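PDB 3FXA: SIS domain protein, which probably binds a phosphosugar through its SIS domain and acts as a sugar-phosphate isomerase. Local coordinates for the interface of chains A and B. Numbering follows the deposited sequence. Chains: chain A/B, SIS domain protein.

Contact 1: the interface of chains A and B. Residues chain A 10-11, 14-15, 18, 149-150, 155, 157, 161; chain B 25, 62, 165-166, 168-169, 172.
At this helix-packing part of the A-B interface, aromatic and apolar contacts centre on A:Trp15, from helix 4-23. Its indole is sandwiched: A:Ile11 CG2 of its own helix sits over one face toward the rim, while B:Leu25 comes over the other, crossing at about a right angle. B:Leu25 CD1 lies 3.4 Å from the centroid of the five-membered ring of A:Trp15, and CB covers the six-membered ring. At the ring edge, in plane, the indole NE1 of A:Trp15 makes a weak hydrogen bond to the backbone O of B:Ala165, 3.0 Å long and bent to 141° at H. Further along, A:Thr14 and B:Val172 meet tip to tip, hydroxyl against methyl CG1.

Among the charged groups, the carboxylates of A:Glu18 and B:Asp168 cross with planes 65° apart. A:Glu18 OE2 lies 2.7 Å from B:Asp168 OD2, a clash of two acceptors unless one carboxylate carries a proton, so a shared proton, though not seen, is likely. Within chain B, B:Lys62 NZ forms a salt bridge to B:Asp168 OD1 at 2.8 Å, from above the carboxylate plane, and probably offsets some of the negative charge.

Water completes the contact. Water 3 links B:Asp168 OD2 to A:Thr157 O, and water 2 joins A:Asn10 ND2 to B:Val172 O. Water 1 joins A:Asn10 OD1 and A:Thr14 OG1 to B:Ala169 O, lying 2.6 Å from that carbonyl oxygen.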
# COMPACT_ATOMS: atom_id res chain seq x y z
N ASN A 10 29.08 -13.81 -9.59
CA ASN A 10 28.38 -13.33 -8.36
C ASN A 10 26.88 -13.66 -8.42
O ASN A 10 26.31 -14.26 -7.47
CB ASN A 10 28.65 -11.81 -8.18
CG ASN A 10 28.11 -11.24 -6.87
OD1 ASN A 10 26.89 -11.19 -6.64
ND2 ASN A 10 29.00 -10.73 -6.04
N ILE A 11 26.26 -13.27 -9.53
CA ILE A 11 24.85 -13.54 -9.86
C ILE A 11 24.53 -15.04 -9.81
O ILE A 11 23.61 -15.46 -9.10
CB ILE A 11 24.44 -12.91 -11.23
CG1 ILE A 11 24.31 -11.39 -11.06
CG2 ILE A 11 23.10 -13.51 -11.74
CD1 ILE A 11 23.91 -10.61 -12.34
N THR A 14 24.35 -16.51 -6.31
CA THR A 14 23.10 -16.14 -5.61
C THR A 14 21.96 -17.07 -6.02
O THR A 14 21.26 -17.58 -5.15
CB THR A 14 22.71 -14.65 -5.84
OG1 THR A 14 23.67 -13.81 -5.20
CG2 THR A 14 21.33 -14.35 -5.27
N TRP A 15 21.80 -17.31 -7.32
CA TRP A 15 20.73 -18.19 -7.81
C TRP A 15 20.91 -19.62 -7.32
O TRP A 15 19.92 -20.27 -7.00
CB TRP A 15 20.62 -18.17 -9.33
CG TRP A 15 20.21 -16.86 -9.90
CD1 TRP A 15 19.45 -15.88 -9.28
CD2 TRP A 15 20.39 -16.41 -11.25
NE1 TRP A 15 19.23 -14.84 -10.14
CE2 TRP A 15 19.79 -15.13 -11.35
CE3 TRP A 15 21.06 -16.93 -12.37
CZ2 TRP A 15 19.81 -14.38 -12.53
CZ3 TRP A 15 21.07 -16.19 -13.56
CH2 TRP A 15 20.46 -14.92 -13.62
N GLU A 18 19.73 -19.60 -3.65
CA GLU A 18 18.26 -19.47 -3.60
C GLU A 18 17.57 -20.76 -4.05
O GLU A 18 16.65 -21.23 -3.40
CB GLU A 18 17.77 -18.26 -4.39
CG GLU A 18 18.16 -16.98 -3.67
CD GLU A 18 17.49 -15.75 -4.25
OE1 GLU A 18 17.32 -15.64 -5.48
OE2 GLU A 18 17.14 -14.88 -3.44
N PRO A 149 22.72 -15.64 0.45
CA PRO A 149 23.70 -15.27 -0.59
C PRO A 149 24.41 -13.93 -0.50
O PRO A 149 25.43 -13.78 -1.16
CB PRO A 149 22.88 -15.36 -1.88
CG PRO A 149 21.49 -15.18 -1.49
CD PRO A 149 21.34 -15.61 -0.08
N ASP A 150 23.88 -12.97 0.28
CA ASP A 150 24.49 -11.63 0.38
C ASP A 150 25.79 -11.67 1.22
O ASP A 150 25.86 -12.47 2.16
CB ASP A 150 23.49 -10.59 0.90
CG ASP A 150 23.24 -10.67 2.39
OD1 ASP A 150 24.04 -10.08 3.16
OD2 ASP A 150 22.21 -11.25 2.81
N LEU A 155 20.53 -9.41 4.16
CA LEU A 155 19.38 -9.09 3.28
C LEU A 155 18.16 -10.03 3.38
O LEU A 155 17.04 -9.61 3.04
CB LEU A 155 19.78 -8.98 1.79
CG LEU A 155 20.26 -7.67 1.20
CD1 LEU A 155 20.55 -7.87 -0.29
CD2 LEU A 155 19.22 -6.57 1.36
N THR A 157 17.30 -12.66 1.52
CA THR A 157 16.72 -12.94 0.19
C THR A 157 16.27 -14.42 0.12
O THR A 157 15.11 -14.71 -0.20
CB THR A 157 17.72 -12.62 -0.96
OG1 THR A 157 18.96 -13.28 -0.71
CG2 THR A 157 17.98 -11.11 -1.10
N MSE A 161 12.37 -15.92 0.08
CA MSE A 161 11.99 -16.84 -0.99
C MSE A 161 11.46 -18.16 -0.41
O MSE A 161 10.45 -18.67 -0.90
CB MSE A 161 13.16 -17.10 -1.94
CG MSE A 161 12.71 -17.67 -3.24
SE MSE A 161 14.05 -17.36 -4.58
CE MSE A 161 14.11 -15.43 -4.55
N LEU B 25 17.58 -20.13 -14.27
CA LEU B 25 17.69 -18.70 -14.65
C LEU B 25 18.75 -18.34 -15.71
O LEU B 25 18.46 -17.50 -16.53
CB LEU B 25 17.80 -17.78 -13.42
CG LEU B 25 16.48 -17.51 -12.70
CD1 LEU B 25 16.78 -16.90 -11.33
CD2 LEU B 25 15.61 -16.59 -13.56
N LYS B 62 8.99 -6.23 -3.95
CA LYS B 62 10.16 -6.92 -3.45
C LYS B 62 11.41 -6.18 -3.96
O LYS B 62 12.29 -5.86 -3.18
CB LYS B 62 10.16 -8.41 -3.85
CG LYS B 62 10.89 -9.32 -2.86
CD LYS B 62 12.38 -9.18 -2.78
CE LYS B 62 13.01 -9.92 -1.63
NZ LYS B 62 14.50 -9.79 -1.66
N ALA B 165 14.08 -13.58 -7.83
CA ALA B 165 15.44 -14.15 -7.82
C ALA B 165 16.40 -13.40 -8.73
O ALA B 165 17.56 -13.13 -8.35
CB ALA B 165 15.45 -15.60 -8.24
N SER B 166 15.93 -13.07 -9.93
CA SER B 166 16.75 -12.30 -10.90
C SER B 166 17.25 -11.00 -10.27
O SER B 166 18.46 -10.71 -10.26
CB SER B 166 15.99 -12.00 -12.18
OG SER B 166 15.59 -13.19 -12.86
N ASP B 168 17.15 -10.23 -6.99
CA ASP B 168 17.93 -10.55 -5.79
C ASP B 168 19.41 -10.64 -6.17
O ASP B 168 20.22 -10.01 -5.51
CB ASP B 168 17.49 -11.84 -5.09
CG ASP B 168 16.17 -11.69 -4.31
OD1 ASP B 168 15.70 -10.55 -4.07
OD2 ASP B 168 15.66 -12.72 -3.88
N ALA B 169 19.70 -11.36 -7.26
CA ALA B 169 21.08 -11.50 -7.76
C ALA B 169 21.69 -10.15 -8.14
O ALA B 169 22.84 -9.86 -7.79
CB ALA B 169 21.15 -12.49 -8.94
N VAL B 172 22.33 -8.26 -4.80
CA VAL B 172 23.47 -8.85 -4.09
C VAL B 172 24.78 -8.47 -4.81
O VAL B 172 25.76 -8.13 -4.15
CB VAL B 172 23.28 -10.39 -3.92
CG1 VAL B 172 24.57 -11.06 -3.46
CG2 VAL B 172 22.16 -10.64 -2.92
O HOH W 1 24.31 -11.88 -6.93
O HOH W 2 27.89 -9.61 -3.63
O HOH W 3 13.94 -13.00 -1.97

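Contact 2: the interface of chains A and B. Residues chain A 55, 58, 61-62, 160, 164; chain B 58, 61-62, 65, 164.
Helices 55-69 of the two subunits pack against each other here, around the two-fold, with helices 157-177 alongside. The valines are the wedges. A:Val58 holds CG1 anti to its backbone N (chi1 -179°) and drives that methyl against the backbone of B:Lys62, 3.6 Å from its CA; its other methyl, CG2, turns toward B:Lys61 O and B:His65 CB. B:Val58 returns the contact, its CG1 lying 3.6 Å from A:Lys62 CB and crossing that side chain at about a right angle.

The imidazole of B:His65 lies beneath the start of helix 55-69 of chain A: the backbone N of A:Thr55 stands 3.2 Å above the ring plane, toward the rim. That N points instead at water 4, in a nearly straight bond (175° at H), and the same water reaches B:His65 NE2.

B:Lys62, bent at chi2 (-70°), runs side by side with A:Thr55, pointing the same way, and its NZ shares water 6 with A:Thr55 OG1. Within chain A, A:Thr55 OG1 and A:Thr160 OG1 share a hydrogen bond of 2.7 Å, which helps to position the A:Thr55 hydroxyl. A:Ile164 and B:Ile164 meet tip to tip through their CD1 methyls.

At the far margin the extended A:Lys61 and B:Lys61 cross at about a right angle. Their like charges probably repel, but water 5 sits between the ammonium groups, 3.0 Å from A:Lys61 NZ and 2.9 Å from B:Lys61 NZ.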
# COMPACT_ATOMS: atom_id res chain seq x y z
N THR A 55 11.09 -7.00 4.50
CA THR A 55 11.08 -8.13 3.56
C THR A 55 9.99 -9.16 3.93
O THR A 55 9.31 -9.70 3.04
CB THR A 55 12.50 -8.74 3.42
OG1 THR A 55 12.57 -9.57 2.25
CG2 THR A 55 12.93 -9.52 4.69
N VAL A 58 6.86 -8.02 2.44
CA VAL A 58 6.68 -8.29 1.02
C VAL A 58 6.20 -9.75 0.87
O VAL A 58 5.29 -10.02 0.06
CB VAL A 58 7.92 -7.96 0.16
CG1 VAL A 58 7.61 -8.26 -1.32
CG2 VAL A 58 8.37 -6.50 0.41
N LYS A 61 2.57 -9.81 1.68
CA LYS A 61 1.80 -9.30 0.54
C LYS A 61 1.69 -10.37 -0.57
O LYS A 61 0.67 -10.41 -1.28
CB LYS A 61 2.38 -8.00 0.03
CG LYS A 61 2.16 -6.87 1.02
CD LYS A 61 2.95 -5.62 0.65
CE LYS A 61 2.79 -4.53 1.73
NZ LYS A 61 3.58 -3.28 1.52
N LYS A 62 2.71 -11.24 -0.69
CA LYS A 62 2.67 -12.28 -1.73
C LYS A 62 1.60 -13.32 -1.31
O LYS A 62 0.74 -13.69 -2.13
CB LYS A 62 4.06 -12.89 -1.96
CG LYS A 62 4.29 -13.40 -3.39
CD LYS A 62 3.37 -14.53 -3.75
CE LYS A 62 3.57 -15.01 -5.13
NZ LYS A 62 2.83 -16.28 -5.38
N THR A 160 13.31 -15.01 2.58
CA THR A 160 12.07 -14.49 2.01
C THR A 160 11.49 -15.44 0.96
O THR A 160 10.29 -15.75 0.99
CB THR A 160 12.30 -13.11 1.39
OG1 THR A 160 12.92 -12.27 2.39
CG2 THR A 160 10.98 -12.50 0.93
N ILE A 164 7.93 -17.51 0.83
CA ILE A 164 6.99 -17.36 -0.29
C ILE A 164 6.72 -18.76 -0.88
O ILE A 164 5.55 -19.14 -1.04
CB ILE A 164 7.51 -16.39 -1.37
CG1 ILE A 164 7.55 -14.95 -0.83
CG2 ILE A 164 6.59 -16.46 -2.60
CD1 ILE A 164 8.18 -13.95 -1.81
N VAL B 58 3.62 -7.62 -6.66
CA VAL B 58 4.28 -8.09 -5.46
C VAL B 58 5.77 -8.23 -5.72
O VAL B 58 6.56 -7.82 -4.89
CB VAL B 58 3.69 -9.38 -4.91
CG1 VAL B 58 4.40 -9.71 -3.59
CG2 VAL B 58 2.16 -9.21 -4.69
N LYS B 61 7.22 -4.82 -5.59
CA LYS B 61 7.43 -4.37 -4.19
C LYS B 61 8.66 -5.01 -3.54
O LYS B 61 9.28 -4.41 -2.66
CB LYS B 61 6.17 -4.62 -3.36
CG LYS B 61 5.03 -3.71 -3.80
CD LYS B 61 3.75 -4.02 -3.08
CE LYS B 61 2.61 -3.21 -3.66
NZ LYS B 61 1.33 -3.63 -3.03
N LYS B 62 8.99 -6.23 -3.95
CA LYS B 62 10.16 -6.92 -3.45
C LYS B 62 11.41 -6.18 -3.96
O LYS B 62 12.29 -5.86 -3.18
CB LYS B 62 10.16 -8.41 -3.85
CG LYS B 62 10.89 -9.32 -2.86
CD LYS B 62 12.38 -9.18 -2.78
CE LYS B 62 13.01 -9.92 -1.63
NZ LYS B 62 14.50 -9.79 -1.66
N HIS B 65 11.70 -2.88 -1.97
CA HIS B 65 12.22 -3.07 -0.65
C HIS B 65 13.74 -3.30 -0.65
O HIS B 65 14.52 -2.60 0.03
CB HIS B 65 11.57 -4.26 0.07
CG HIS B 65 12.14 -4.46 1.43
ND1 HIS B 65 11.82 -3.63 2.49
CD2 HIS B 65 13.11 -5.29 1.88
CE1 HIS B 65 12.54 -3.97 3.54
NE2 HIS B 65 13.30 -4.99 3.20
N ILE B 164 11.86 -12.25 -8.93
CA ILE B 164 12.38 -11.85 -7.61
C ILE B 164 13.83 -12.30 -7.50
O ILE B 164 14.70 -11.47 -7.21
CB ILE B 164 11.52 -12.36 -6.42
CG1 ILE B 164 10.15 -11.68 -6.41
CG2 ILE B 164 12.26 -12.18 -5.07
CD1 ILE B 164 9.20 -12.24 -5.33
O HOH W 4 13.59 -6.32 6.21
O HOH W 5 1.67 -2.15 -0.53
O HOH W 6 15.26 -10.13 1.14

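Contact 3: the interface of chains A and B. Residues chain A 4, 7-8, 11-12, 15; chain B 26, 29, 31, 34-35, 38.
Helix 4-23 of chain A reaches over helix 31-43 of chain B and the short helix 25-28 before it, with helical backbone angles at every contacting residue except B:Thr29, which sits in the intervening loop at phi -103°, psi 169°. The contact is mainly apolar. A:Leu8, with CG anti to its carbonyl carbon, lies across the extended B:Glu31 at about a right angle; its CD1 touches the carboxylate carbon CD of B:Glu31 at 3.5 Å, while CD2 lies along CB and CG. The same carboxylate forms a long salt bridge with the fully extended A:Lys4, 3.9 Å from NZ to B:Glu31 OE1, and A:Lys4 CG rests on B:Val35 CG2.

Beside them, A:Ile7 crosses B:Val35 at about a right angle through CD1 and meets B:Val38 tip to tip through CG2. A:Ile11 sends CD1 obliquely onto B:Leu34 CB. B:Leu34 CD1 fits between A:Leu8 CD2 and the outer rim of A:Trp15, 3.8 Å from its CH2.

B:Pro26 comes tip to tip against the six-membered ring of that tryptophan and also supports the imidazole of A:His12, which carries A:Leu8 O over one face and A:Trp15 CE3 at its edge. B:Pro26 CG lies 4.0 Å from A:His12 CD2.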
# COMPACT_ATOMS: atom_id res chain seq x y z
N LYS A 4 32.70 -8.22 -16.62
CA LYS A 4 31.52 -9.01 -17.01
C LYS A 4 31.43 -10.38 -16.31
O LYS A 4 30.40 -10.71 -15.73
CB LYS A 4 31.46 -9.18 -18.54
CG LYS A 4 30.23 -9.95 -19.07
CD LYS A 4 30.23 -10.10 -20.58
CE LYS A 4 29.05 -10.94 -21.03
NZ LYS A 4 28.98 -11.09 -22.50
N ILE A 7 30.74 -10.25 -12.49
CA ILE A 7 29.31 -9.95 -12.27
C ILE A 7 28.47 -11.21 -12.39
O ILE A 7 27.68 -11.54 -11.47
CB ILE A 7 28.79 -8.85 -13.23
CG1 ILE A 7 29.41 -7.51 -12.83
CG2 ILE A 7 27.23 -8.79 -13.22
CD1 ILE A 7 29.09 -6.35 -13.73
N LEU A 8 28.64 -11.91 -13.51
CA LEU A 8 27.91 -13.16 -13.80
C LEU A 8 28.18 -14.27 -12.78
O LEU A 8 27.25 -14.98 -12.40
CB LEU A 8 28.21 -13.67 -15.22
CG LEU A 8 27.71 -12.80 -16.37
CD1 LEU A 8 28.23 -13.33 -17.69
CD2 LEU A 8 26.18 -12.73 -16.41
N ILE A 11 26.26 -13.27 -9.53
CA ILE A 11 24.85 -13.54 -9.86
C ILE A 11 24.53 -15.04 -9.81
O ILE A 11 23.61 -15.46 -9.10
CB ILE A 11 24.44 -12.91 -11.23
CG1 ILE A 11 24.31 -11.39 -11.06
CG2 ILE A 11 23.10 -13.51 -11.74
CD1 ILE A 11 23.91 -10.61 -12.34
N HIS A 12 25.30 -15.85 -10.52
CA HIS A 12 25.05 -17.32 -10.52
C HIS A 12 25.11 -17.98 -9.14
O HIS A 12 24.34 -18.92 -8.88
CB HIS A 12 26.01 -18.07 -11.47
CG HIS A 12 25.83 -17.71 -12.90
ND1 HIS A 12 26.87 -17.73 -13.81
CD2 HIS A 12 24.75 -17.27 -13.57
CE1 HIS A 12 26.41 -17.35 -14.99
NE2 HIS A 12 25.13 -17.06 -14.87
N TRP A 15 21.80 -17.31 -7.32
CA TRP A 15 20.73 -18.19 -7.81
C TRP A 15 20.91 -19.62 -7.32
O TRP A 15 19.92 -20.27 -7.00
CB TRP A 15 20.62 -18.17 -9.33
CG TRP A 15 20.21 -16.86 -9.90
CD1 TRP A 15 19.45 -15.88 -9.28
CD2 TRP A 15 20.39 -16.41 -11.25
NE1 TRP A 15 19.23 -14.84 -10.14
CE2 TRP A 15 19.79 -15.13 -11.35
CE3 TRP A 15 21.06 -16.93 -12.37
CZ2 TRP A 15 19.81 -14.38 -12.53
CZ3 TRP A 15 21.07 -16.19 -13.56
CH2 TRP A 15 20.46 -14.92 -13.62
N PRO B 26 19.94 -18.99 -15.70
CA PRO B 26 20.91 -18.68 -16.79
C PRO B 26 20.42 -19.01 -18.21
O PRO B 26 20.83 -18.33 -19.16
CB PRO B 26 22.13 -19.50 -16.40
CG PRO B 26 22.00 -19.75 -14.99
CD PRO B 26 20.55 -19.93 -14.75
N THR B 29 17.59 -15.89 -18.88
CA THR B 29 18.00 -14.48 -18.78
C THR B 29 19.11 -14.17 -19.79
O THR B 29 19.66 -15.08 -20.44
CB THR B 29 18.46 -14.15 -17.38
OG1 THR B 29 19.58 -14.96 -17.02
CG2 THR B 29 17.31 -14.36 -16.34
N GLU B 31 22.79 -12.43 -20.32
CA GLU B 31 24.05 -11.98 -19.69
C GLU B 31 24.29 -10.45 -19.87
O GLU B 31 24.64 -9.77 -18.90
CB GLU B 31 25.26 -12.75 -20.25
CG GLU B 31 25.28 -14.22 -19.88
CD GLU B 31 26.57 -14.93 -20.30
OE1 GLU B 31 27.35 -14.34 -21.08
OE2 GLU B 31 26.81 -16.06 -19.84
N LEU B 34 21.76 -8.46 -17.71
CA LEU B 34 22.18 -8.56 -16.31
C LEU B 34 23.32 -7.58 -15.99
O LEU B 34 23.30 -6.89 -14.97
CB LEU B 34 22.61 -9.99 -15.97
CG LEU B 34 21.52 -11.07 -15.95
CD1 LEU B 34 22.16 -12.46 -15.97
CD2 LEU B 34 20.61 -10.89 -14.76
N VAL B 35 24.32 -7.51 -16.89
CA VAL B 35 25.44 -6.60 -16.68
C VAL B 35 25.00 -5.16 -16.82
O VAL B 35 25.34 -4.34 -15.97
CB VAL B 35 26.62 -6.90 -17.63
CG1 VAL B 35 27.74 -5.88 -17.41
CG2 VAL B 35 27.12 -8.28 -17.39
N VAL B 38 22.96 -3.95 -13.77
CA VAL B 38 23.84 -3.70 -12.61
C VAL B 38 24.57 -2.35 -12.74
O VAL B 38 24.59 -1.57 -11.80
CB VAL B 38 24.89 -4.84 -12.43
CG1 VAL B 38 25.97 -4.46 -11.42
CG2 VAL B 38 24.21 -6.17 -12.03

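The contacts form a continuous path from the two-fold outward. Contact 2 lies about 13 Å from contact 1 and 21 Å from contact 3, while contacts 1 and 3 are about 10 Å apart, all between C-alpha centres. B:Lys62 joins contacts 1 and 2, its backbone and chain packing in one and its ammonium serving both. A:Ile11 and A:Trp15 join contacts 1 and 3, so helix 4-23 reaches across its partner in both. Symmetry repeats the outer contacts with chains exchanged, so that helix 4-23 of each chain packs on the other. Such an extensive pairing suggests a stable dimer within the deposited four-chain assembly.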